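Local coordinates for protein aminotransferase (PDB 3IF2) that probably acts as a pyridoxal 5'-phosphate-dependent amino-acid aminotransferase, possibly of the valine-pyruvate type, at residues Val34-Gly38 with Thr425-Gly429; Ile393-Phe399 with His410-Arg416. All coordinates share one frame; numbering follows the deposited sequence.

Contact 1. Residues Val34-Gly38 with Thr425-Gly429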
loop_
_atom_site.group_PDB
_atom_site.type_symbol
_atom_site.label_atom_id
_atom_site.label_comp_id
_atom_site.label_asym_id
_atom_site.label_seq_id
_atom_site.Cartn_x
_atom_site.Cartn_y
_atom_site.Cartn_z
ATOM N N VAL A 34 -18.730 14.802 19.247
ATOM C CA VAL A 34 -17.777 15.916 19.116
ATOM C C VAL A 34 -18.031 16.775 17.887
ATOM O O VAL A 34 -18.630 16.300 16.918
ATOM C CB VAL A 34 -16.311 15.378 18.997
ATOM C CG1 VAL A 34 -15.874 14.720 20.300
ATOM C CG2 VAL A 34 -16.182 14.408 17.798
ATOM N N ASN A 35 -17.564 18.026 17.945
ATOM C CA ASN A 35 -17.577 18.944 16.809
ATOM C C ASN A 35 -16.253 18.634 16.120
ATOM O O ASN A 35 -15.218 19.163 16.502
ATOM C CB ASN A 35 -17.648 20.418 17.246
ATOM C CG ASN A 35 -18.893 20.747 18.061
ATOM O OD1 ASN A 35 -19.939 20.116 17.914
ATOM N ND2 ASN A 35 -18.786 21.759 18.911
HETATM N N MSE A 36 -16.284 17.748 15.129
HETATM C CA MSE A 36 -15.069 17.263 14.451
HETATM C C MSE A 36 -14.643 18.174 13.285
HETATM O O MSE A 36 -15.120 18.023 12.163
HETATM C CB MSE A 36 -15.277 15.794 14.008
HETATM C CG MSE A 36 -14.127 15.129 13.194
HETATM SE SE MSE A 36 -12.352 15.368 13.992
HETATM C CE MSE A 36 -11.372 14.232 12.741
ATOM N N LEU A 37 -13.756 19.130 13.577
ATOM C CA LEU A 37 -13.168 20.058 12.580
ATOM C C LEU A 37 -11.680 19.796 12.324
ATOM O O LEU A 37 -11.035 20.584 11.644
ATOM C CB LEU A 37 -13.362 21.521 13.040
ATOM C CG LEU A 37 -14.798 21.987 13.256
ATOM C CD1 LEU A 37 -14.808 23.428 13.777
ATOM C CD2 LEU A 37 -15.604 21.842 11.950
ATOM N N GLY A 38 -11.149 18.687 12.853
ATOM C CA GLY A 38 -9.726 18.295 12.718
ATOM C C GLY A 38 -9.322 17.285 11.646
ATOM O O GLY A 38 -8.114 17.089 11.398
ATOM N N THR A 425 -21.937 21.431 12.375
ATOM C CA THR A 425 -20.654 21.220 13.046
ATOM C C THR A 425 -19.836 22.531 13.015
ATOM O O THR A 425 -19.273 22.910 14.026
ATOM C CB THR A 425 -19.855 20.012 12.462
ATOM O OG1 THR A 425 -20.646 18.822 12.538
ATOM C CG2 THR A 425 -18.557 19.782 13.232
ATOM N N LEU A 426 -19.806 23.214 11.866
ATOM C CA LEU A 426 -19.096 24.498 11.724
ATOM C C LEU A 426 -19.678 25.617 12.605
ATOM O O LEU A 426 -18.904 26.408 13.158
ATOM C CB LEU A 426 -19.031 24.964 10.255
ATOM C CG LEU A 426 -18.057 24.276 9.278
ATOM C CD1 LEU A 426 -18.494 24.544 7.824
ATOM C CD2 LEU A 426 -16.588 24.697 9.507
ATOM N N ILE A 427 -21.007 25.675 12.737
ATOM C CA ILE A 427 -21.676 26.684 13.578
ATOM C C ILE A 427 -21.327 26.476 15.078
ATOM O O ILE A 427 -20.913 27.419 15.767
ATOM C CB ILE A 427 -23.256 26.672 13.405
ATOM C CG1 ILE A 427 -23.688 27.042 11.974
ATOM C CG2 ILE A 427 -23.944 27.634 14.394
ATOM C CD1 ILE A 427 -25.186 26.774 11.703
ATOM N N ASP A 428 -21.524 25.240 15.544
ATOM C CA ASP A 428 -21.248 24.840 16.931
ATOM C C ASP A 428 -19.766 24.989 17.308
ATOM O O ASP A 428 -19.443 25.544 18.359
ATOM C CB ASP A 428 -21.673 23.375 17.175
ATOM C CG ASP A 428 -23.181 23.146 17.057
ATOM O OD1 ASP A 428 -23.971 24.107 16.896
ATOM O OD2 ASP A 428 -23.570 21.965 17.136
ATOM N N GLY A 429 -18.889 24.478 16.439
ATOM C CA GLY A 429 -17.441 24.500 16.624
ATOM C C GLY A 429 -16.875 25.898 16.688
ATOM O O GLY A 429 -16.142 26.215 17.618
HETATM O O HOH W 1 -18.597 16.556 14.029
#

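Contact 2. Residues Ile393-Phe399 with His410-Arg416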
loop_
_atom_site.group_PDB
_atom_site.type_symbol
_atom_site.label_atom_id
_atom_site.label_comp_id
_atom_site.label_asym_id
_atom_site.label_seq_id
_atom_site.Cartn_x
_atom_site.Cartn_y
_atom_site.Cartn_z
ATOM N N ILE A 393 -9.756 20.617 16.531
ATOM C CA ILE A 393 -9.077 21.286 15.422
ATOM C C ILE A 393 -7.645 20.726 15.412
ATOM O O ILE A 393 -7.353 19.833 16.188
ATOM C CB ILE A 393 -9.187 22.844 15.542
ATOM C CG1 ILE A 393 -8.626 23.410 16.862
ATOM C CG2 ILE A 393 -10.658 23.260 15.454
ATOM C CD1 ILE A 393 -7.128 23.345 17.034
ATOM N N VAL A 394 -6.770 21.202 14.531
ATOM C CA VAL A 394 -5.361 20.764 14.516
ATOM C C VAL A 394 -4.444 21.978 14.817
ATOM O O VAL A 394 -4.574 23.022 14.161
ATOM C CB VAL A 394 -4.972 20.091 13.190
ATOM C CG1 VAL A 394 -3.605 19.415 13.318
ATOM C CG2 VAL A 394 -6.007 19.032 12.803
ATOM N N PRO A 395 -3.525 21.853 15.813
ATOM C CA PRO A 395 -2.615 22.977 16.124
ATOM C C PRO A 395 -1.501 23.107 15.074
ATOM O O PRO A 395 -1.102 22.112 14.457
ATOM C CB PRO A 395 -2.060 22.614 17.503
ATOM C CG PRO A 395 -2.022 21.145 17.516
ATOM C CD PRO A 395 -3.172 20.657 16.612
ATOM N N SER A 396 -1.032 24.332 14.874
ATOM C CA SER A 396 -0.016 24.645 13.864
ATOM C C SER A 396 1.392 24.073 14.029
ATOM O O SER A 396 2.089 23.910 13.028
ATOM C CB SER A 396 0.122 26.170 13.736
ATOM O OG SER A 396 0.299 26.828 15.005
ATOM N N GLU A 397 1.819 23.764 15.253
ATOM C CA GLU A 397 3.186 23.302 15.454
ATOM C C GLU A 397 3.604 22.007 14.730
ATOM O O GLU A 397 4.794 21.750 14.626
ATOM C CB GLU A 397 3.559 23.268 16.935
ATOM C CG GLU A 397 2.931 22.183 17.784
ATOM C CD GLU A 397 3.474 22.231 19.213
ATOM O OE1 GLU A 397 3.063 23.148 19.980
ATOM O OE2 GLU A 397 4.322 21.362 19.549
ATOM N N TYR A 398 2.646 21.231 14.214
ATOM C CA TYR A 398 2.938 19.991 13.472
ATOM C C TYR A 398 3.042 20.144 11.949
ATOM O O TYR A 398 3.324 19.156 11.261
ATOM C CB TYR A 398 1.903 18.902 13.821
ATOM C CG TYR A 398 1.811 18.633 15.306
ATOM C CD1 TYR A 398 2.948 18.221 16.035
ATOM C CD2 TYR A 398 0.599 18.798 16.004
ATOM C CE1 TYR A 398 2.884 17.983 17.436
ATOM C CE2 TYR A 398 0.519 18.550 17.409
ATOM C CZ TYR A 398 1.669 18.146 18.110
ATOM O OH TYR A 398 1.605 17.905 19.461
ATOM N N PHE A 399 2.863 21.360 11.428
ATOM C CA PHE A 399 2.881 21.616 9.983
ATOM C C PHE A 399 4.155 22.296 9.485
ATOM O O PHE A 399 4.138 22.944 8.447
ATOM C CB PHE A 399 1.627 22.425 9.572
ATOM C CG PHE A 399 0.333 21.700 9.773
ATOM C CD1 PHE A 399 -0.202 20.910 8.767
ATOM C CD2 PHE A 399 -0.363 21.831 10.956
ATOM C CE1 PHE A 399 -1.427 20.231 8.938
ATOM C CE2 PHE A 399 -1.579 21.177 11.150
ATOM C CZ PHE A 399 -2.118 20.360 10.133
ATOM N N HIS A 410 5.275 32.135 15.476
ATOM C CA HIS A 410 4.254 31.920 14.458
ATOM C C HIS A 410 3.737 30.468 14.404
ATOM O O HIS A 410 2.535 30.261 14.231
ATOM C CB HIS A 410 4.749 32.372 13.084
ATOM C CG HIS A 410 3.667 32.428 12.046
ATOM N ND1 HIS A 410 2.713 33.421 12.021
ATOM C CD2 HIS A 410 3.399 31.620 10.993
ATOM C CE1 HIS A 410 1.902 33.220 11.001
ATOM N NE2 HIS A 410 2.301 32.139 10.358
ATOM N N ALA A 411 4.630 29.491 14.591
ATOM C CA ALA A 411 4.259 28.066 14.633
ATOM C C ALA A 411 3.394 27.671 15.852
ATOM O O ALA A 411 2.846 26.568 15.868
ATOM C CB ALA A 411 5.514 27.158 14.540
ATOM N N HIS A 412 3.285 28.537 16.856
ATOM C CA HIS A 412 2.433 28.310 18.028
ATOM C C HIS A 412 1.186 29.210 18.059
ATOM O O HIS A 412 0.465 29.220 19.075
ATOM C CB HIS A 412 3.256 28.518 19.316
ATOM C CG HIS A 412 4.365 27.532 19.476
ATOM N ND1 HIS A 412 4.135 26.183 19.651
ATOM C CD2 HIS A 412 5.708 27.690 19.479
ATOM C CE1 HIS A 412 5.293 25.553 19.759
ATOM N NE2 HIS A 412 6.262 26.445 19.658
ATOM N N GLU A 413 0.909 29.930 16.963
ATOM C CA GLU A 413 -0.220 30.889 16.889
ATOM C C GLU A 413 -1.326 30.556 15.881
ATOM O O GLU A 413 -2.271 31.312 15.770
ATOM C CB GLU A 413 0.322 32.316 16.654
ATOM C CG GLU A 413 1.012 32.905 17.881
ATOM C CD GLU A 413 1.468 34.344 17.702
ATOM O OE1 GLU A 413 1.443 34.864 16.557
ATOM O OE2 GLU A 413 1.871 34.957 18.731
ATOM N N CYS A 414 -1.257 29.414 15.197
ATOM C CA CYS A 414 -2.281 29.064 14.219
ATOM C C CYS A 414 -2.989 27.741 14.458
ATOM O O CYS A 414 -2.529 26.923 15.262
ATOM C CB CYS A 414 -1.695 29.118 12.807
ATOM S SG CYS A 414 -0.945 30.684 12.476
ATOM N N ILE A 415 -4.158 27.589 13.818
ATOM C CA ILE A 415 -4.897 26.319 13.813
ATOM C C ILE A 415 -5.420 26.000 12.405
ATOM O O ILE A 415 -5.660 26.918 11.617
ATOM C CB ILE A 415 -6.043 26.237 14.896
ATOM C CG1 ILE A 415 -7.255 27.129 14.568
ATOM C CG2 ILE A 415 -5.485 26.530 16.324
ATOM C CD1 ILE A 415 -8.348 27.094 15.661
ATOM N N ARG A 416 -5.524 24.707 12.083
ATOM C CA ARG A 416 -6.169 24.244 10.840
ATOM C C ARG A 416 -7.591 23.787 11.225
ATOM O O ARG A 416 -7.772 23.070 12.232
ATOM C CB ARG A 416 -5.417 23.091 10.176
ATOM C CG ARG A 416 -5.876 22.808 8.765
ATOM C CD ARG A 416 -5.347 21.472 8.271
ATOM N NE ARG A 416 -5.966 20.335 8.932
ATOM C CZ ARG A 416 -5.616 19.060 8.748
ATOM N NH1 ARG A 416 -4.645 18.710 7.899
ATOM N NH2 ARG A 416 -6.268 18.115 9.412
#

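Contact 1. Residues Val34-Gly38 with Thr425-Gly429
Asn35, in the short strand 35-36, passes the first turn of helix 423-441 at Thr425, where the two CA atoms are 5.4 Å apart. Side chains of each segment pack on side chains and backbone of the other, and one water lies between them. The CG2 methyl of Thr425, set anti to its own backbone N while OG1 takes the position beside it (chi1 -57°), projects onto the strand and stops 3.6 Å from Met36 N. It also leans on Asn35 CA and on a Leu37 methyl. The water lies beside Thr425 OG1, to which it is only weakly linked; it donates to Val34 O at 2.9 Å and accepts from Met36 N at 2.8 Å. The CB of Met36, modelled as selenomethionine, points away from the helix.

The Asn35 amide lies across the side chain of Asp428 at about a right angle, with ND2 3.7 Å from Asp428 CB and the amide plane turned 52° from the carboxylate. This approach is packing; the polar partner of ND2 is Thr391 OG1. Leu37 splits its branches between two turns of the helix. CD2 meets Leu426 CD2 at 3.9 Å and the Thr425 methyl, whereas CD1 presses on the bare backbone of Gly429, 4.0 Å from its CA. A CB on that residue would fall only 2.6 Å from Leu37 CD1, so the absence of a side chain there probably allows the leucine to come this close to the helix.

Strand 35-36 also pairs in parallel with strand 391-392, and Leu426 also touches Gln340 of helix 324-351. The arrangement fits the small domain of fold type I aminotransferases, where a segment from near the N-terminus packs against the C-terminal helix.

Contact 2. Residues Ile393-Phe399 with His410-Arg416
Val394 and Arg416 form an antiparallel hydrogen-bonded pair, with Val394 N to Arg416 O at 3.1 Å and Arg416 N to Val394 O at 2.8 Å, both nearly straight and in the carbonyl plane. Pro395 and Ile415 follow as a non-hydrogen-bonded pair. Ser396 N then hydrogen-bonds to Cys414 O, with the donor 46° out of the carbonyl plane.

Polar side-chain contacts gather at Ser396. Its OG, held between backbone N and carbonyl carbon (chi1 50°), sits 2.7 Å from Ala411 O and 2.8 Å from Cys414 O; Thr379 OG1 is a further hydrogen-bond partner. Farther out, Glu397 OE1 comes to the edge of the His412 ring, 3.2 Å from ND1.

Apolar packing joins Ile393 CD1 to Ile415 CG2 at 3.7 Å.

On the face shared by Val394 and Arg416, the arginine bends at chi3 (70°) and lays its guanidinium face against Phe399 CZ, while NH1 lies at the edge of that ring, 3.7 Å from CE1. Val394 CG2 supports NH2 obliquely at 3.5 Å. NH1 is hydrogen-bonded to Asn217 OD1, a cofactor-site residue. A leucine here would probably leave Asn217 OD1 without this donor, Gly38 O without the NH2 that lies near it, and the Phe399 ring edge without the guanidinium beside it. An arginine on this strand beside the cofactor site is consistent with the fold type I aminotransferase arginine that receives the substrate α-carboxylate in relatives.

The centres of contacts 1 and 2 are about 17 Å apart, yet the two meet where segment 34-38 leaves the helix. Gly38 O lies 2.9 Å from Arg416 NH2, and Leu37 CB packs 4.0 Å from Ile393 CG2. Strand 414-418 of contact 2 runs on in the chain to helix 423-441 of contact 1, so one C-terminal strand-helix unit serves both. Their distance from the cofactor differs: the Arg416 side chain lies about 6 Å from bound pyridoxal-5'-phosphate, that of Met36 about 12 Å. Contact 2 thus borders the active site, while contact 1 lies farther out, where the segment leading to Gly38 packs on the C-terminal helix.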